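Local coordinates for uncharacterized protein (Bacteroides ovatus, PDB 4ID2) that is of unknown function, belongs to the DUF4738 family and adopts a beta-barrel-like fold, at residues 43-48 with 119-124; 75-80 with 140-145; 138-141 with 147-150. All coordinates share one frame; numbering follows the deposited sequence.

Contact 1 (43-48 with 119-124); sequences KDYHSL and QGIVYA
Ser47 and Tyr123 meet through their hydroxyls, and Tyr45 and Ile121 pack together a short way off. The tyrosine of the first pair can be followed outward. Tyr123 CB leaves strand 121-128 toward strand 43-53. CG lies beside the backbone N (chi1 -74°), anti to the carbonyl carbon, and this sends the ring across to Ser47. The ring then spans the gap between the two strands. Its CE2 carbon passes Ser47 OG at 3.4 Å. OH, at the tip, lies 2.6 Å from Ser47 OG. This is a short hydrogen bond in which either hydroxyl could be the donor. Ser47 OG sits at the edge of the tyrosine ring and in its plane. Ser47 CB comes within 3.3 Å of Tyr123 OH, as follows from the bond to its own OG.

The alpha carbons of Ser47 and Tyr123 are 10.4 Å apart. That spacing belongs to two sheets packed face to face, not to neighbours in one sheet, and it fits the beta-barrel-like fold of this protein. Both residues are buried, and Leu75 and Leu77 of strand 67-79 touch the Tyr123 side chain.

Ile121 reaches across with its CD1 methyl. The methyl rests over one face of the Tyr45 ring, 3.5 Å above its plane and displaced toward the rim. CD1 makes a CH-pi contact, with Tyr45 CE2 its nearest ring atom at 3.6 Å. Phe38 meets the Tyr45 ring with its own ring nearly parallel. The polar partner of Tyr45 OH is Arg79.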
# COMPACT_ATOMS: atom_id res chain seq x y z
N LYS A 43 24.28 -18.98 -13.73
CA LYS A 43 25.63 -18.53 -13.36
C LYS A 43 25.63 -18.06 -11.91
O LYS A 43 24.65 -17.46 -11.47
CB LYS A 43 26.10 -17.41 -14.30
CG LYS A 43 26.40 -17.88 -15.72
CD LYS A 43 27.73 -18.64 -15.83
CE LYS A 43 28.10 -18.95 -17.26
NZ LYS A 43 29.35 -19.75 -17.36
N ASP A 44 26.71 -18.34 -11.16
CA ASP A 44 26.86 -17.97 -9.75
C ASP A 44 27.25 -16.50 -9.58
O ASP A 44 28.24 -16.06 -10.18
CB ASP A 44 27.93 -18.84 -9.09
CG ASP A 44 27.61 -20.32 -9.04
OD1 ASP A 44 26.46 -20.67 -8.71
OD2 ASP A 44 28.53 -21.14 -9.28
N TYR A 45 26.52 -15.75 -8.73
CA TYR A 45 26.79 -14.34 -8.42
C TYR A 45 27.12 -14.17 -6.95
O TYR A 45 26.58 -14.90 -6.13
CB TYR A 45 25.57 -13.45 -8.73
CG TYR A 45 25.31 -13.26 -10.20
CD1 TYR A 45 24.81 -14.30 -10.98
CD2 TYR A 45 25.51 -12.03 -10.81
CE1 TYR A 45 24.58 -14.13 -12.34
CE2 TYR A 45 25.26 -11.85 -12.17
CZ TYR A 45 24.74 -12.89 -12.92
OH TYR A 45 24.52 -12.74 -14.27
N HIS A 46 27.95 -13.17 -6.63
CA HIS A 46 28.29 -12.77 -5.25
C HIS A 46 27.90 -11.32 -5.13
O HIS A 46 28.30 -10.53 -5.98
CB HIS A 46 29.79 -12.97 -4.95
CG HIS A 46 30.18 -14.38 -4.64
ND1 HIS A 46 29.78 -15.44 -5.43
CD2 HIS A 46 31.01 -14.85 -3.67
CE1 HIS A 46 30.32 -16.52 -4.89
NE2 HIS A 46 31.06 -16.22 -3.82
N SER A 47 27.09 -10.96 -4.13
CA SER A 47 26.63 -9.58 -3.95
C SER A 47 27.01 -9.07 -2.59
O SER A 47 26.52 -9.60 -1.60
CB SER A 47 25.11 -9.52 -4.13
OG SER A 47 24.61 -8.22 -3.91
N LEU A 48 27.88 -8.06 -2.52
CA LEU A 48 28.28 -7.45 -1.26
C LEU A 48 27.64 -6.08 -1.17
O LEU A 48 27.78 -5.29 -2.11
CB LEU A 48 29.82 -7.35 -1.18
CG LEU A 48 30.39 -6.69 0.09
CD1 LEU A 48 30.15 -7.54 1.33
CD2 LEU A 48 31.88 -6.41 -0.07
N GLN A 119 13.80 -10.09 -16.31
CA GLN A 119 14.40 -8.78 -16.56
C GLN A 119 15.82 -8.74 -16.01
O GLN A 119 16.76 -8.47 -16.76
CB GLN A 119 13.56 -7.64 -15.93
CG GLN A 119 12.40 -7.16 -16.81
CD GLN A 119 11.31 -8.19 -17.00
OE1 GLN A 119 11.05 -9.03 -16.13
NE2 GLN A 119 10.62 -8.12 -18.13
N GLY A 120 15.97 -9.07 -14.74
CA GLY A 120 17.27 -9.09 -14.09
C GLY A 120 17.23 -9.43 -12.62
O GLY A 120 16.25 -9.98 -12.11
N ILE A 121 18.32 -9.09 -11.92
CA ILE A 121 18.50 -9.31 -10.49
C ILE A 121 17.82 -8.14 -9.79
O ILE A 121 18.22 -7.01 -10.01
CB ILE A 121 20.01 -9.39 -10.17
CG1 ILE A 121 20.68 -10.54 -10.96
CG2 ILE A 121 20.25 -9.56 -8.66
CD1 ILE A 121 22.14 -10.41 -11.10
N VAL A 122 16.80 -8.41 -8.95
CA VAL A 122 16.04 -7.37 -8.27
C VAL A 122 16.50 -7.21 -6.83
O VAL A 122 16.61 -8.20 -6.10
CB VAL A 122 14.53 -7.65 -8.34
CG1 VAL A 122 13.73 -6.56 -7.63
CG2 VAL A 122 14.07 -7.79 -9.79
N TYR A 123 16.72 -5.95 -6.42
CA TYR A 123 17.09 -5.58 -5.06
C TYR A 123 15.97 -4.76 -4.46
O TYR A 123 15.43 -3.90 -5.14
CB TYR A 123 18.37 -4.74 -5.02
CG TYR A 123 19.63 -5.54 -5.27
CD1 TYR A 123 19.99 -5.91 -6.56
CD2 TYR A 123 20.47 -5.89 -4.23
CE1 TYR A 123 21.13 -6.68 -6.80
CE2 TYR A 123 21.62 -6.66 -4.45
CZ TYR A 123 21.96 -7.02 -5.74
OH TYR A 123 23.09 -7.76 -5.97
N ALA A 124 15.63 -5.01 -3.20
CA ALA A 124 14.65 -4.20 -2.50
C ALA A 124 15.41 -3.05 -1.90
O ALA A 124 16.50 -3.28 -1.36
CB ALA A 124 13.94 -5.02 -1.42

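Contact 2 (75-80 with 140-145)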
# COMPACT_ATOMS: atom_id res chain seq x y z
N LEU A 75 27.11 -1.15 -3.44
CA LEU A 75 26.63 -2.45 -3.91
C LEU A 75 27.67 -2.98 -4.89
O LEU A 75 27.87 -2.37 -5.94
CB LEU A 75 25.23 -2.31 -4.55
CG LEU A 75 24.72 -3.46 -5.47
CD1 LEU A 75 24.83 -4.82 -4.83
CD2 LEU A 75 23.25 -3.25 -5.82
N HIS A 76 28.39 -4.05 -4.52
CA HIS A 76 29.40 -4.69 -5.38
C HIS A 76 28.89 -6.07 -5.82
O HIS A 76 28.90 -7.01 -5.03
CB HIS A 76 30.76 -4.80 -4.68
CG HIS A 76 31.91 -5.09 -5.61
ND1 HIS A 76 33.21 -5.11 -5.16
CD2 HIS A 76 31.91 -5.33 -6.94
CE1 HIS A 76 33.96 -5.37 -6.22
NE2 HIS A 76 33.23 -5.50 -7.32
N LEU A 77 28.43 -6.16 -7.07
CA LEU A 77 27.91 -7.40 -7.65
C LEU A 77 28.96 -8.02 -8.57
O LEU A 77 29.43 -7.34 -9.47
CB LEU A 77 26.63 -7.10 -8.44
CG LEU A 77 25.93 -8.29 -9.11
CD1 LEU A 77 25.53 -9.33 -8.08
CD2 LEU A 77 24.73 -7.83 -9.91
N THR A 78 29.32 -9.30 -8.35
CA THR A 78 30.32 -9.98 -9.18
C THR A 78 29.80 -11.32 -9.68
O THR A 78 28.92 -11.90 -9.06
CB THR A 78 31.64 -10.17 -8.41
OG1 THR A 78 31.41 -11.04 -7.31
CG2 THR A 78 32.22 -8.87 -7.91
N ARG A 79 30.34 -11.79 -10.80
CA ARG A 79 30.03 -13.09 -11.40
C ARG A 79 31.37 -13.70 -11.75
O ARG A 79 31.95 -13.37 -12.79
CB ARG A 79 29.10 -12.92 -12.62
CG ARG A 79 28.73 -14.24 -13.29
CD ARG A 79 27.94 -14.08 -14.58
NE ARG A 79 28.61 -13.21 -15.55
CZ ARG A 79 28.22 -11.99 -15.93
NH1 ARG A 79 27.12 -11.45 -15.43
NH2 ARG A 79 28.94 -11.31 -16.82
N GLY A 80 31.92 -14.49 -10.84
CA GLY A 80 33.25 -15.06 -10.99
C GLY A 80 34.29 -13.96 -10.82
O GLY A 80 34.18 -13.15 -9.90
N ILE A 140 15.73 -1.82 -7.29
CA ILE A 140 16.85 -1.69 -8.23
C ILE A 140 16.90 -2.98 -9.01
O ILE A 140 17.00 -4.04 -8.38
CB ILE A 140 18.20 -1.43 -7.50
CG1 ILE A 140 18.16 -0.24 -6.53
CG2 ILE A 140 19.36 -1.27 -8.50
CD1 ILE A 140 19.08 -0.44 -5.37
N THR A 141 16.85 -2.93 -10.34
CA THR A 141 16.94 -4.13 -11.18
C THR A 141 18.24 -4.05 -11.95
O THR A 141 18.48 -3.04 -12.61
CB THR A 141 15.71 -4.26 -12.08
OG1 THR A 141 14.54 -4.24 -11.26
CG2 THR A 141 15.73 -5.55 -12.91
N ILE A 142 19.09 -5.09 -11.86
CA ILE A 142 20.38 -5.12 -12.56
C ILE A 142 20.37 -6.30 -13.52
O ILE A 142 20.10 -7.43 -13.10
CB ILE A 142 21.57 -5.20 -11.57
CG1 ILE A 142 21.59 -3.97 -10.64
CG2 ILE A 142 22.90 -5.31 -12.33
CD1 ILE A 142 22.32 -4.18 -9.34
N THR A 143 20.68 -6.06 -14.81
CA THR A 143 20.70 -7.13 -15.81
C THR A 143 22.03 -7.87 -15.71
O THR A 143 22.94 -7.41 -15.03
CB THR A 143 20.49 -6.59 -17.23
OG1 THR A 143 21.60 -5.76 -17.58
CG2 THR A 143 19.18 -5.82 -17.37
N ALA A 144 22.15 -9.01 -16.42
CA ALA A 144 23.38 -9.79 -16.42
C ALA A 144 24.57 -9.01 -17.00
O ALA A 144 25.70 -9.21 -16.55
CB ALA A 144 23.18 -11.09 -17.19
N ASP A 145 24.31 -8.08 -17.96
CA ASP A 145 25.36 -7.25 -18.55
C ASP A 145 25.51 -5.88 -17.80
O ASP A 145 26.10 -4.96 -18.35
CB ASP A 145 25.14 -7.03 -20.07
CG ASP A 145 23.94 -6.19 -20.45
OD1 ASP A 145 22.91 -6.28 -19.76
OD2 ASP A 145 24.02 -5.49 -21.49
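Arg79 runs extended through chi1 and chi2 and then bends at chi3 (54°), which brings NH1 to the carbonyl of Ala144. Leu77 has CG anti to its backbone N (chi1 -179°), which carries its CD2 methyl across to Ile142.

The arginine uses NH1 to reach the backbone oxygen Ala144 O at 2.9 Å. The oxygen lies at the edge of the guanidinium, close to its plane. The N-H...O angle is 156°, and the donor is tilted somewhat from the carbonyl plane. Tyr45 OH shares NH1, and NH2 forms a salt bridge with Glu82. These partners together probably fix the turn of the guanidinium. With an alanine in place of Arg79, Ala144 O and Tyr45 OH would probably lose the donor they share, and Glu82 its charged mate.

The contact lies between strand 67-79 of the mixed sheet and strand 134-142 of the antiparallel sheet. The two sheets face each other in the beta-barrel-like fold, and Leu77 and Ile142 have alpha carbons 9.3 Å apart. Arg79 ties the end of its strand to the turn that follows strand 134-142.

Further in, the contact is apolar. Ile142 offers a different branch to each leucine, and both approaches are tip to tip. Its CD1 meets Leu75 CD2 at 3.8 Å. Its CG2 meets Leu77 CD2 at 3.9 Å. Tyr123 packs on all three of these side chains. Within the turn, Thr143 OG1 donates a hydrogen bond to Asp145 OD1 at 2.6 Å, nearly in line with the C-O bond of the carboxylate.

Contact 3 (138-141 with 147-150)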
# COMPACT_ATOMS: atom_id res chain seq x y z
N LEU A 138 11.27 0.86 -2.54
CA LEU A 138 11.78 1.14 -3.89
C LEU A 138 12.47 -0.12 -4.40
O LEU A 138 12.65 -1.06 -3.62
CB LEU A 138 12.77 2.32 -3.85
CG LEU A 138 12.27 3.62 -3.20
CD1 LEU A 138 13.39 4.38 -2.50
CD2 LEU A 138 11.57 4.50 -4.21
N SER A 139 12.88 -0.17 -5.68
CA SER A 139 13.58 -1.35 -6.19
C SER A 139 14.65 -1.00 -7.24
O SER A 139 14.53 0.01 -7.92
CB SER A 139 12.60 -2.36 -6.78
OG SER A 139 11.82 -1.75 -7.79
N ILE A 140 15.73 -1.82 -7.29
CA ILE A 140 16.85 -1.69 -8.23
C ILE A 140 16.90 -2.98 -9.01
O ILE A 140 17.00 -4.04 -8.38
CB ILE A 140 18.20 -1.43 -7.50
CG1 ILE A 140 18.16 -0.24 -6.53
CG2 ILE A 140 19.36 -1.27 -8.50
CD1 ILE A 140 19.08 -0.44 -5.37
N THR A 141 16.85 -2.93 -10.34
CA THR A 141 16.94 -4.13 -11.18
C THR A 141 18.24 -4.05 -11.95
O THR A 141 18.48 -3.04 -12.61
CB THR A 141 15.71 -4.26 -12.08
OG1 THR A 141 14.54 -4.24 -11.26
CG2 THR A 141 15.73 -5.55 -12.91
N LYS A 147 23.27 -3.51 -16.87
CA LYS A 147 22.35 -2.38 -17.09
C LYS A 147 21.43 -2.28 -15.89
O LYS A 147 20.77 -3.25 -15.54
CB LYS A 147 21.56 -2.50 -18.40
CG LYS A 147 22.43 -2.35 -19.65
CD LYS A 147 21.65 -2.60 -20.93
CE LYS A 147 22.49 -2.34 -22.16
NZ LYS A 147 21.77 -2.70 -23.41
N MSE A 148 21.44 -1.13 -15.21
CA MSE A 148 20.70 -0.92 -13.99
C MSE A 148 19.49 0.00 -14.19
O MSE A 148 19.60 0.99 -14.91
CB MSE A 148 21.65 -0.34 -12.94
CG MSE A 148 21.07 -0.31 -11.55
SE MSE A 148 21.12 1.42 -10.74
CE MSE A 148 20.13 2.46 -12.05
N SER A 149 18.35 -0.31 -13.55
CA SER A 149 17.14 0.52 -13.60
C SER A 149 16.53 0.65 -12.20
O SER A 149 16.69 -0.25 -11.38
CB SER A 149 16.12 -0.05 -14.58
OG SER A 149 15.75 -1.38 -14.27
N ILE A 150 15.88 1.79 -11.93
CA ILE A 150 15.25 2.12 -10.65
C ILE A 150 13.75 2.21 -10.82
O ILE A 150 13.29 2.79 -11.79
CB ILE A 150 15.79 3.49 -10.12
CG1 ILE A 150 17.33 3.49 -9.97
CG2 ILE A 150 15.12 3.90 -8.82
CD1 ILE A 150 17.89 2.42 -9.11
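Thr141 and Ser149 form an antiparallel hydrogen-bonded pair. Thr141 N donates to Ser149 O at 2.9 Å, nearly straight at 171°. Ser149 N returns a bond of the same length to Thr141 O. Ile140 and Ile150 make the next, non-hydrogen-bonded pair. There Ile140 CA makes a CA-H...O contact of 3.5 Å with Ser149 O.

Ile140 and Ile150 stand side by side on one face of the sheet. Ile140 CG1 touches Ile150 CD1 at 3.7 Å. The other branch of Ile140, CG2, meets the selenomethionine Met148 at CG (3.6 Å), and the two side chains cross at a slant. Met148 CG is anti to its backbone N (chi1 -169°), and the bend at chi2 brings SE to 3.9 Å from the same methyl.

Thr141 and Ser149 point to the other face, where Thr141 CB lies 3.6 Å from Ser149 OG. Gln151 probably helps to position this side: its NE2 is hydrogen-bonded to Ser139 OG and Thr141 OG1, and its OE1 to Ser149 OG. Farther out, Phe89 packs on Ile140 and Met148, and Phe94 on Ile150. The segments belong to the beta hairpin of strands 134-142 and 148-158, at one edge of the four-stranded antiparallel sheet within this chain.

In the fold
Contacts 1 and 2 are neighbours, with centres about 5 Å apart. Both join the mixed sheet, through adjacent strands 43-53 and 67-79, to the antiparallel sheet, through adjacent strands 121-128 and 134-142. Along the chain their segments alternate, so early strands meet late ones. Contact 1 closes before contact 3 opens, and contact 3 begins on the segment where contact 2 ends. Contact 3 lies within the antiparallel sheet, with its centre about 11 Å from each of the others. It shares Ile140 and Thr141 with contact 2 and closes the last hairpin, formed with strand 148-158. Contacts 1 and 2 thus lie where the two sheets face each other, while contact 3 is a strand pairing within one of them.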